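Local coordinates for tail spike protein gp49 (Pseudomonas phage LKA1, PDB 4RU4) that probably cleaves the O-specific polysaccharide of its Pseudomonas host as a lyase during virus entry, and forms the trimeric tailspike of the phage, at residues Ala22-Ser28 against Gly75-Ile79; Gln78-Gly82 against Ala105-Val111; Gly87-Gly93 against Val205-Ile211; Met220-Leu224 against Gly245-Ala249. All blocks are in the same frame, centred on the assembly; numbering follows the deposited sequence.

Contact 1: Ala22-Ser28 against Gly75-Ile79; sequences AVGDGAS and GDYQI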
# COMPACT_ATOMS: atom_id res chain seq x y z
N ALA B 22 0.57 -46.87 1.78
CA ALA B 22 -0.14 -46.17 0.71
C ALA B 22 0.23 -46.69 -0.68
O ALA B 22 1.36 -47.18 -0.91
CB ALA B 22 0.15 -44.66 0.79
N VAL B 23 -0.70 -46.52 -1.63
CA VAL B 23 -0.40 -46.81 -3.03
C VAL B 23 -0.22 -45.49 -3.81
O VAL B 23 0.82 -45.27 -4.43
CB VAL B 23 -1.52 -47.64 -3.68
CG1 VAL B 23 -1.14 -48.02 -5.13
CG2 VAL B 23 -1.79 -48.89 -2.86
N GLY B 24 -1.24 -44.63 -3.79
CA GLY B 24 -1.13 -43.32 -4.43
C GLY B 24 -0.95 -43.35 -5.94
O GLY B 24 -0.31 -42.45 -6.51
N ASP B 25 -1.50 -44.36 -6.59
CA ASP B 25 -1.40 -44.45 -8.06
C ASP B 25 -2.62 -43.89 -8.80
O ASP B 25 -2.74 -44.03 -10.01
CB ASP B 25 -1.12 -45.89 -8.51
CG ASP B 25 -2.28 -46.84 -8.22
OD1 ASP B 25 -3.38 -46.41 -7.78
OD2 ASP B 25 -2.07 -48.05 -8.47
N GLY B 26 -3.55 -43.27 -8.06
CA GLY B 26 -4.74 -42.70 -8.67
C GLY B 26 -5.94 -43.63 -8.79
O GLY B 26 -7.02 -43.20 -9.16
N ALA B 27 -5.76 -44.91 -8.50
CA ALA B 27 -6.88 -45.84 -8.58
C ALA B 27 -7.29 -46.23 -7.16
O ALA B 27 -6.51 -46.07 -6.22
CB ALA B 27 -6.49 -47.09 -9.37
N SER B 28 -8.52 -46.73 -7.03
CA SER B 28 -9.01 -47.24 -5.75
C SER B 28 -8.32 -48.55 -5.33
O SER B 28 -8.05 -49.42 -6.15
CB SER B 28 -10.52 -47.47 -5.80
OG SER B 28 -11.19 -46.23 -5.78
N GLY B 75 1.96 -38.14 -6.00
CA GLY B 75 1.09 -39.28 -6.13
C GLY B 75 -0.34 -38.79 -6.00
O GLY B 75 -0.56 -37.60 -5.72
N ASP B 76 -1.30 -39.68 -6.20
CA ASP B 76 -2.69 -39.28 -6.29
C ASP B 76 -3.43 -40.21 -5.35
O ASP B 76 -3.75 -41.33 -5.69
CB ASP B 76 -3.16 -39.42 -7.74
CG ASP B 76 -4.50 -38.75 -8.00
OD1 ASP B 76 -5.37 -38.71 -7.11
OD2 ASP B 76 -4.70 -38.26 -9.13
N TYR B 77 -3.65 -39.74 -4.12
CA TYR B 77 -4.11 -40.61 -3.04
C TYR B 77 -5.63 -40.59 -2.90
O TYR B 77 -6.24 -39.52 -2.73
CB TYR B 77 -3.44 -40.15 -1.75
CG TYR B 77 -1.93 -40.17 -1.82
CD1 TYR B 77 -1.21 -39.08 -2.30
CD2 TYR B 77 -1.21 -41.29 -1.39
CE1 TYR B 77 0.17 -39.10 -2.36
CE2 TYR B 77 0.16 -41.32 -1.44
CZ TYR B 77 0.85 -40.22 -1.93
OH TYR B 77 2.23 -40.25 -1.99
N GLN B 78 -6.25 -41.76 -2.98
CA GLN B 78 -7.70 -41.85 -2.97
C GLN B 78 -8.19 -42.05 -1.55
O GLN B 78 -7.79 -43.02 -0.89
CB GLN B 78 -8.18 -43.02 -3.85
CG GLN B 78 -7.47 -43.08 -5.21
CD GLN B 78 -7.76 -41.84 -6.05
OE1 GLN B 78 -8.91 -41.60 -6.42
NE2 GLN B 78 -6.72 -41.01 -6.28
N ILE B 79 -9.04 -41.15 -1.08
CA ILE B 79 -9.54 -41.26 0.29
C ILE B 79 -11.06 -41.23 0.34
O ILE B 79 -11.71 -40.52 -0.43
CB ILE B 79 -8.94 -40.17 1.21
CG1 ILE B 79 -9.41 -38.77 0.77
CG2 ILE B 79 -7.41 -40.29 1.22
CD1 ILE B 79 -9.16 -37.65 1.79
O HOH W 1 -10.81 -43.56 -7.26
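A single beta bridge between Asp-25 and Asp-76 lays the loop of residues 22-28 along strand 75-79, an early strand of the parallel beta-helix, with Gly-24, Gly-26, Asp-76, Tyr-77 and Gln-78 meeting across it. The firm backbone bond runs from Asp-76 N to Gly-24 O at 3.0 Å and is nearly straight at the hydrogen (171°), although the donor sits well above the carbonyl plane. Its counterpart, Gly-26 N to Asp-76 O, is bent and weak. Gly-24 CA lies over one face of the Tyr-77 ring, 4.1 Å from the ring centroid, a CH-pi contact that brings backbone directly onto the aromatic surface. Ala-22 CB comes to the ring edge instead, 4.0 Å from Tyr-77 CE2. In this parallel beta-helix the loop lies against strand 75-79, whose backbone also pairs with strand 98-107 of the next coil. Gln-78 reaches the loop with its side chain, which, with CG beside its backbone N (chi1 -46°) and a second bend at chi2 (-63°), curls back under it. Gln-78 NE2 then donates to Asp-76 O at 3.0 Å, an acceptor that also takes the weak Gly-26 bond, while Gln-78 CG rests 3.3 Å from Ala-27 O. A water donates to both Gln-78 OE1 and Ser-28 OG, whose hydroxyl is also bonded to Glu-54. Within the loop, Ala-27 N bonds Asp-25 OD1 at 2.9 Å, closing an Asx turn; the same oxygen is reached by His-29. Asp-76 OD2 forms a salt bridge with Arg-101 of strand 98-107.

Contact 2: Gln78-Gly82 against Ala105-Val111; sequences QINRG and AFTGTSV
Asn-80 O is gripped by two hydrogen-bond donors, Thr-107 N at 2.9 Å and a water that also bonds Ala-105 O and Asn-80 ND2. The hydrogen bond from Thr-107 N is fairly straight (165°), although its donor stands above the carbonyl plane, and Phe-106 CA adds a C-H contact to the same oxygen at 3.3 Å. In the Asn-80 side chain, OD1 accepts from Glu-54 N and ND2 also bonds Asp-53. A second water bridges Gly-82 N and Thr-107 O, while Gly-82 CA packs 3.3 Å from Ser-110 O. With CG anti to its backbone N (chi1 -172°), Phe-106 lays its ring along the backbone of residues 80-82, its CE1 3.2 Å from Arg-81 C, while Ile-79 O approaches its edge in the ring plane. Ile-79 runs alongside the phenyl group, pointing the same way, and its CD1 meets Val-111 CG1 at 3.8 Å, the side chains crossing at about a right angle. Arg-81 and Thr-107 also lie side by side, but the guanidinium is held by a salt bridge to Asp-53. Both segments bend, at 80-81 and at 105, 108-109 and 111, so the contact joins stacked corners between faces of successive coils in a parallel beta-helix.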
# COMPACT_ATOMS: atom_id res chain seq x y z
N GLN B 78 -6.25 -41.76 -2.98
CA GLN B 78 -7.70 -41.85 -2.97
C GLN B 78 -8.19 -42.05 -1.55
O GLN B 78 -7.79 -43.02 -0.89
CB GLN B 78 -8.18 -43.02 -3.85
CG GLN B 78 -7.47 -43.08 -5.21
CD GLN B 78 -7.76 -41.84 -6.05
OE1 GLN B 78 -8.91 -41.60 -6.42
NE2 GLN B 78 -6.72 -41.01 -6.28
N ILE B 79 -9.04 -41.15 -1.08
CA ILE B 79 -9.54 -41.26 0.29
C ILE B 79 -11.06 -41.23 0.34
O ILE B 79 -11.71 -40.52 -0.43
CB ILE B 79 -8.94 -40.17 1.21
CG1 ILE B 79 -9.41 -38.77 0.77
CG2 ILE B 79 -7.41 -40.29 1.22
CD1 ILE B 79 -9.16 -37.65 1.79
N ASN B 80 -11.65 -42.03 1.22
CA ASN B 80 -13.10 -42.06 1.30
C ASN B 80 -13.57 -41.48 2.62
O ASN B 80 -14.76 -41.49 2.92
CB ASN B 80 -13.59 -43.50 1.17
CG ASN B 80 -13.09 -44.37 2.29
OD1 ASN B 80 -11.89 -44.61 2.40
ND2 ASN B 80 -14.00 -44.83 3.15
N ARG B 81 -12.63 -40.97 3.41
CA ARG B 81 -12.96 -40.36 4.71
C ARG B 81 -12.04 -39.19 4.91
O ARG B 81 -10.95 -39.16 4.33
CB ARG B 81 -12.69 -41.33 5.88
CG ARG B 81 -13.56 -42.55 5.91
CD ARG B 81 -13.40 -43.40 7.19
NE ARG B 81 -14.09 -44.65 6.95
CZ ARG B 81 -15.39 -44.83 7.14
NH1 ARG B 81 -16.13 -43.85 7.64
NH2 ARG B 81 -15.94 -46.00 6.85
N GLY B 82 -12.43 -38.26 5.78
CA GLY B 82 -11.56 -37.15 6.06
C GLY B 82 -10.27 -37.59 6.74
O GLY B 82 -10.24 -38.60 7.44
N ALA B 105 -17.06 -42.30 -3.08
CA ALA B 105 -17.61 -42.87 -1.85
C ALA B 105 -17.30 -42.04 -0.60
O ALA B 105 -17.58 -42.47 0.52
CB ALA B 105 -17.08 -44.28 -1.65
N PHE B 106 -16.72 -40.85 -0.77
CA PHE B 106 -16.31 -40.04 0.38
C PHE B 106 -17.45 -39.72 1.31
O PHE B 106 -18.55 -39.34 0.87
CB PHE B 106 -15.67 -38.73 -0.09
CG PHE B 106 -15.05 -37.92 1.03
CD1 PHE B 106 -13.75 -38.17 1.44
CD2 PHE B 106 -15.78 -36.91 1.66
CE1 PHE B 106 -13.18 -37.40 2.45
CE2 PHE B 106 -15.23 -36.14 2.68
CZ PHE B 106 -13.92 -36.39 3.08
N THR B 107 -17.18 -39.87 2.61
CA THR B 107 -18.06 -39.35 3.64
C THR B 107 -17.22 -38.58 4.65
O THR B 107 -16.13 -39.02 5.03
CB THR B 107 -18.89 -40.44 4.39
OG1 THR B 107 -18.01 -41.38 5.01
CG2 THR B 107 -19.80 -41.18 3.42
N GLY B 108 -17.73 -37.43 5.06
CA GLY B 108 -17.00 -36.58 5.98
C GLY B 108 -17.26 -35.10 5.74
O GLY B 108 -17.71 -34.70 4.68
N THR B 109 -16.95 -34.30 6.74
CA THR B 109 -17.18 -32.86 6.69
C THR B 109 -16.07 -32.13 5.94
O THR B 109 -16.34 -31.19 5.19
CB THR B 109 -17.32 -32.32 8.12
OG1 THR B 109 -18.42 -32.97 8.75
CG2 THR B 109 -17.59 -30.82 8.11
N SER B 110 -14.82 -32.56 6.16
CA SER B 110 -13.65 -31.89 5.60
C SER B 110 -12.66 -32.90 5.01
O SER B 110 -12.55 -34.04 5.48
CB SER B 110 -12.92 -31.08 6.70
OG SER B 110 -13.83 -30.24 7.38
N VAL B 111 -11.92 -32.47 3.99
CA VAL B 111 -10.89 -33.35 3.43
C VAL B 111 -9.73 -33.53 4.42
O VAL B 111 -9.27 -34.64 4.67
CB VAL B 111 -10.34 -32.85 2.09
CG1 VAL B 111 -9.32 -33.85 1.53
CG2 VAL B 111 -11.49 -32.65 1.07
O HOH W 2 -16.61 -43.94 2.97
O HOH W 3 -14.62 -38.39 7.78

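Contact 3: Gly87-Gly93 against Val205-Ile211; sequences GSLQIAG and VVDIASI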
# COMPACT_ATOMS: atom_id res chain seq x y z
N GLY B 87 -5.42 -31.11 18.03
CA GLY B 87 -4.18 -30.46 18.45
C GLY B 87 -3.15 -30.07 17.39
O GLY B 87 -2.80 -28.89 17.28
N SER B 88 -2.64 -31.03 16.63
CA SER B 88 -1.57 -30.74 15.66
C SER B 88 -1.71 -31.51 14.32
O SER B 88 -2.15 -32.64 14.29
CB SER B 88 -0.21 -31.04 16.27
OG SER B 88 0.24 -32.33 15.89
N LEU B 89 -1.30 -30.88 13.22
CA LEU B 89 -1.34 -31.54 11.92
C LEU B 89 -0.22 -30.95 11.11
O LEU B 89 -0.21 -29.74 10.88
CB LEU B 89 -2.67 -31.23 11.22
CG LEU B 89 -2.94 -31.86 9.85
CD1 LEU B 89 -2.96 -33.40 9.94
CD2 LEU B 89 -4.25 -31.37 9.27
N GLN B 90 0.74 -31.78 10.70
CA GLN B 90 1.88 -31.30 9.92
C GLN B 90 1.97 -32.13 8.66
O GLN B 90 2.23 -33.33 8.73
CB GLN B 90 3.17 -31.46 10.72
CG GLN B 90 3.17 -30.65 11.99
CD GLN B 90 4.38 -30.98 12.83
OE1 GLN B 90 4.43 -32.02 13.47
NE2 GLN B 90 5.38 -30.11 12.79
N ILE B 91 1.70 -31.50 7.52
CA ILE B 91 1.68 -32.21 6.24
C ILE B 91 2.34 -31.34 5.20
O ILE B 91 1.96 -30.17 5.04
CB ILE B 91 0.24 -32.50 5.78
CG1 ILE B 91 -0.39 -33.59 6.64
CG2 ILE B 91 0.20 -32.89 4.27
CD1 ILE B 91 -1.88 -33.57 6.57
N ALA B 92 3.35 -31.88 4.52
CA ALA B 92 4.01 -31.17 3.43
C ALA B 92 4.23 -32.11 2.25
O ALA B 92 4.60 -33.27 2.45
CB ALA B 92 5.35 -30.59 3.91
N GLY B 93 3.98 -31.63 1.03
CA GLY B 93 4.11 -32.46 -0.16
C GLY B 93 5.16 -31.92 -1.11
O GLY B 93 5.98 -31.08 -0.70
N VAL B 205 1.12 -27.77 16.73
CA VAL B 205 1.61 -27.20 15.48
C VAL B 205 0.72 -27.60 14.30
O VAL B 205 0.52 -28.79 14.05
CB VAL B 205 3.07 -27.67 15.26
CG1 VAL B 205 3.63 -27.19 13.90
CG2 VAL B 205 3.94 -27.17 16.44
N VAL B 206 0.20 -26.61 13.59
CA VAL B 206 -0.50 -26.86 12.33
C VAL B 206 0.22 -26.21 11.16
O VAL B 206 0.41 -24.99 11.13
CB VAL B 206 -1.98 -26.41 12.39
CG1 VAL B 206 -2.66 -26.56 11.03
CG2 VAL B 206 -2.69 -27.23 13.47
N ASP B 207 0.62 -27.04 10.21
CA ASP B 207 1.39 -26.56 9.07
C ASP B 207 1.03 -27.46 7.88
O ASP B 207 1.33 -28.65 7.89
CB ASP B 207 2.90 -26.63 9.39
CG ASP B 207 3.75 -25.87 8.38
OD1 ASP B 207 3.25 -25.54 7.28
OD2 ASP B 207 4.95 -25.62 8.67
N ILE B 208 0.36 -26.88 6.91
CA ILE B 208 -0.04 -27.60 5.71
C ILE B 208 0.65 -26.88 4.56
O ILE B 208 0.51 -25.66 4.42
CB ILE B 208 -1.58 -27.56 5.52
CG1 ILE B 208 -2.30 -27.95 6.82
CG2 ILE B 208 -2.02 -28.43 4.33
CD1 ILE B 208 -1.94 -29.32 7.34
N ALA B 209 1.41 -27.60 3.77
CA ALA B 209 2.08 -26.96 2.64
C ALA B 209 2.27 -27.85 1.43
O ALA B 209 2.42 -29.06 1.56
CB ALA B 209 3.43 -26.37 3.10
N SER B 210 2.25 -27.22 0.26
CA SER B 210 2.78 -27.84 -0.95
C SER B 210 2.09 -29.13 -1.28
O SER B 210 2.77 -30.16 -1.52
CB SER B 210 4.27 -28.09 -0.75
OG SER B 210 4.96 -26.85 -0.71
N ILE B 211 0.76 -29.09 -1.27
CA ILE B 211 -0.08 -30.22 -1.66
C ILE B 211 -1.23 -29.65 -2.50
O ILE B 211 -1.46 -28.43 -2.54
CB ILE B 211 -0.65 -30.99 -0.45
CG1 ILE B 211 -1.49 -30.05 0.44
CG2 ILE B 211 0.45 -31.68 0.36
CD1 ILE B 211 -2.49 -30.75 1.37
O HOH W 4 5.54 -28.38 10.70
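Five backbone hydrogen bonds join Leu-89, Ile-91 and Gly-93 to Val-205, Asp-207 and Ala-209 in parallel register. In the three inner bonds, such as Ile-91 N to Asp-207 O at 2.9 Å, the donor lies nearly in line with the C=O bond, whereas Gly-93 N to Ala-209 O, at 3.1 Å, comes in tilted from the carbonyl plane. The axes of strands 89-93 and 206-209 approach to 4.7 Å and are inclined by 18°. Apolar contacts gather on the face of Leu-89, Ile-91, Val-206 and Ile-208. Ile-208 CD1 touches Leu-89 CD2 at 3.6 Å, a provisional contact that holds for one of the two deposited Ile-208 conformers. Ile-91 CG2 meets Ile-211 CG2 at 4.1 Å, crossing at about a right angle. The other face, with Gln-90, Asp-207, Ala-92 and Ala-209, is mixed: Gln-90 extends over Val-205, its NE2 3.6 Å from Val-205 CG1, and donates to a water weakly bonded to Asp-207 OD2. The same amide nitrogen also bonds Thr-97 of the second subunit, so this face borders a trimer interface. Strand 89-93 is flanked by strands 70-72 and 206-209, the latter pairs onward with 232-234, and Cys-114 of strand 113-120 packs against Leu-89 and Val-206.

Contact 4: Met220-Leu224 against Gly245-Ala249; sequences MNGLL and GVYFA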
# COMPACT_ATOMS: atom_id res chain seq x y z
N MET B 220 -17.76 -30.60 2.89
CA MET B 220 -18.13 -29.19 3.08
C MET B 220 -16.93 -28.30 2.95
O MET B 220 -17.03 -27.21 2.39
CB MET B 220 -18.74 -28.94 4.46
CG MET B 220 -19.99 -29.73 4.71
SD MET B 220 -21.10 -28.81 5.78
CE MET B 220 -20.08 -28.54 7.22
N ASN B 221 -15.79 -28.74 3.50
CA ASN B 221 -14.59 -27.94 3.50
C ASN B 221 -13.46 -28.68 2.84
O ASN B 221 -13.35 -29.90 2.98
CB ASN B 221 -14.15 -27.65 4.93
CG ASN B 221 -15.25 -27.07 5.76
OD1 ASN B 221 -15.82 -26.03 5.41
ND2 ASN B 221 -15.57 -27.73 6.87
N GLY B 222 -12.59 -27.94 2.16
CA GLY B 222 -11.36 -28.53 1.66
C GLY B 222 -10.44 -28.73 2.84
O GLY B 222 -10.02 -29.85 3.14
N LEU B 223 -10.11 -27.64 3.53
CA LEU B 223 -9.31 -27.71 4.75
C LEU B 223 -10.02 -26.95 5.86
O LEU B 223 -10.45 -25.81 5.65
CB LEU B 223 -7.94 -27.10 4.49
CG LEU B 223 -7.07 -26.72 5.69
CD1 LEU B 223 -6.70 -27.94 6.53
CD2 LEU B 223 -5.82 -26.04 5.17
N LEU B 224 -10.15 -27.58 7.04
CA LEU B 224 -10.73 -26.94 8.22
C LEU B 224 -9.67 -26.92 9.32
O LEU B 224 -9.14 -27.96 9.66
CB LEU B 224 -11.92 -27.74 8.75
CG LEU B 224 -12.45 -27.22 10.09
CD1 LEU B 224 -13.03 -25.82 9.96
CD2 LEU B 224 -13.49 -28.21 10.67
N GLY B 245 -13.51 -23.66 0.50
CA GLY B 245 -12.22 -24.22 0.14
C GLY B 245 -11.35 -24.38 1.38
O GLY B 245 -10.87 -25.46 1.66
N VAL B 246 -11.16 -23.28 2.12
CA VAL B 246 -10.38 -23.29 3.36
C VAL B 246 -11.20 -22.55 4.41
O VAL B 246 -11.69 -21.45 4.16
CB VAL B 246 -9.03 -22.55 3.18
CG1 VAL B 246 -8.23 -22.53 4.47
CG2 VAL B 246 -8.20 -23.23 2.08
N TYR B 247 -11.37 -23.17 5.57
CA TYR B 247 -12.15 -22.57 6.64
C TYR B 247 -11.30 -22.54 7.90
O TYR B 247 -10.97 -23.59 8.43
CB TYR B 247 -13.41 -23.40 6.88
CG TYR B 247 -14.46 -22.78 7.80
CD1 TYR B 247 -14.13 -21.85 8.77
CD2 TYR B 247 -15.79 -23.14 7.68
CE1 TYR B 247 -15.09 -21.29 9.62
CE2 TYR B 247 -16.76 -22.59 8.51
CZ TYR B 247 -16.41 -21.67 9.47
OH TYR B 247 -17.38 -21.13 10.29
N PHE B 248 -10.96 -21.34 8.36
CA PHE B 248 -10.33 -21.15 9.65
C PHE B 248 -11.42 -20.73 10.65
O PHE B 248 -12.13 -19.74 10.42
CB PHE B 248 -9.27 -20.04 9.60
CG PHE B 248 -8.05 -20.38 8.76
CD1 PHE B 248 -7.12 -21.30 9.21
CD2 PHE B 248 -7.82 -19.73 7.56
CE1 PHE B 248 -5.98 -21.62 8.45
CE2 PHE B 248 -6.68 -20.02 6.78
CZ PHE B 248 -5.75 -20.95 7.24
N ALA B 249 -11.56 -21.48 11.74
CA ALA B 249 -12.60 -21.19 12.73
C ALA B 249 -11.92 -20.97 14.08
O ALA B 249 -11.18 -21.84 14.55
CB ALA B 249 -13.60 -22.35 12.83
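Gly-245 O receives Leu-223 N at 3.0 Å, tying the backbones together where both chains round a corner. At Val-246 the side chain turns to the face shared with Leu-223, though its contact with Leu-223 CD2 is doubtful because that leucine has two deposited conformers. Val-246 CA also points a hydrogen at Leu-223 O. That oxygen is the acceptor for Tyr-247 N at 2.8 Å, the shorter of the two backbone bonds and the straighter (166°). Tyr-247 then projects to the other face, CG anti to its backbone N (chi1 -170°), alongside Leu-224, whose CD1 is 3.9 Å from Tyr-247 CB and 3.4 Å from Tyr-247 O. Asn-221 approaches the same ring at its edge: OD1 lies in the ring plane, 3.7 Å from Tyr-247 CD2, with the amide and ring planes almost perpendicular (88°). The other end of that amide, Asn-221 ND2, bonds Ser-110 OG on the preceding coil, so one side chain touches the coils before and after its own. Parallel pairing, aligned corners and residues stacked in register on each face, aliphatic Leu-223 beside Val-246 and Leu-224 beside Tyr-247, are the marks of a parallel beta-helix, right-handed in the pectin lyase-like family.

All four contacts lie on the same side of the chain's centre, toward the N-terminal end of the beta-helix. Contacts 1 and 2, with centres 13 Å apart, share Gln-78 and Ile-79 on strand 75-79; the first brings a loop to that strand and the second leads into the corner beyond it. The segments of contacts 2 and 3 alternate along the chain, as they can when neighbouring coils pair, whereas contact 4 follows them all. Contact 2 meets contact 4 directly, through residues 109-111 against 220-222; contact 3 sits about 14 Å from contact 4, centre to centre. Contacts 2 and 4 join segments some twenty residues apart, contact 3 strands separated by 111 residues that include an Ig-like domain.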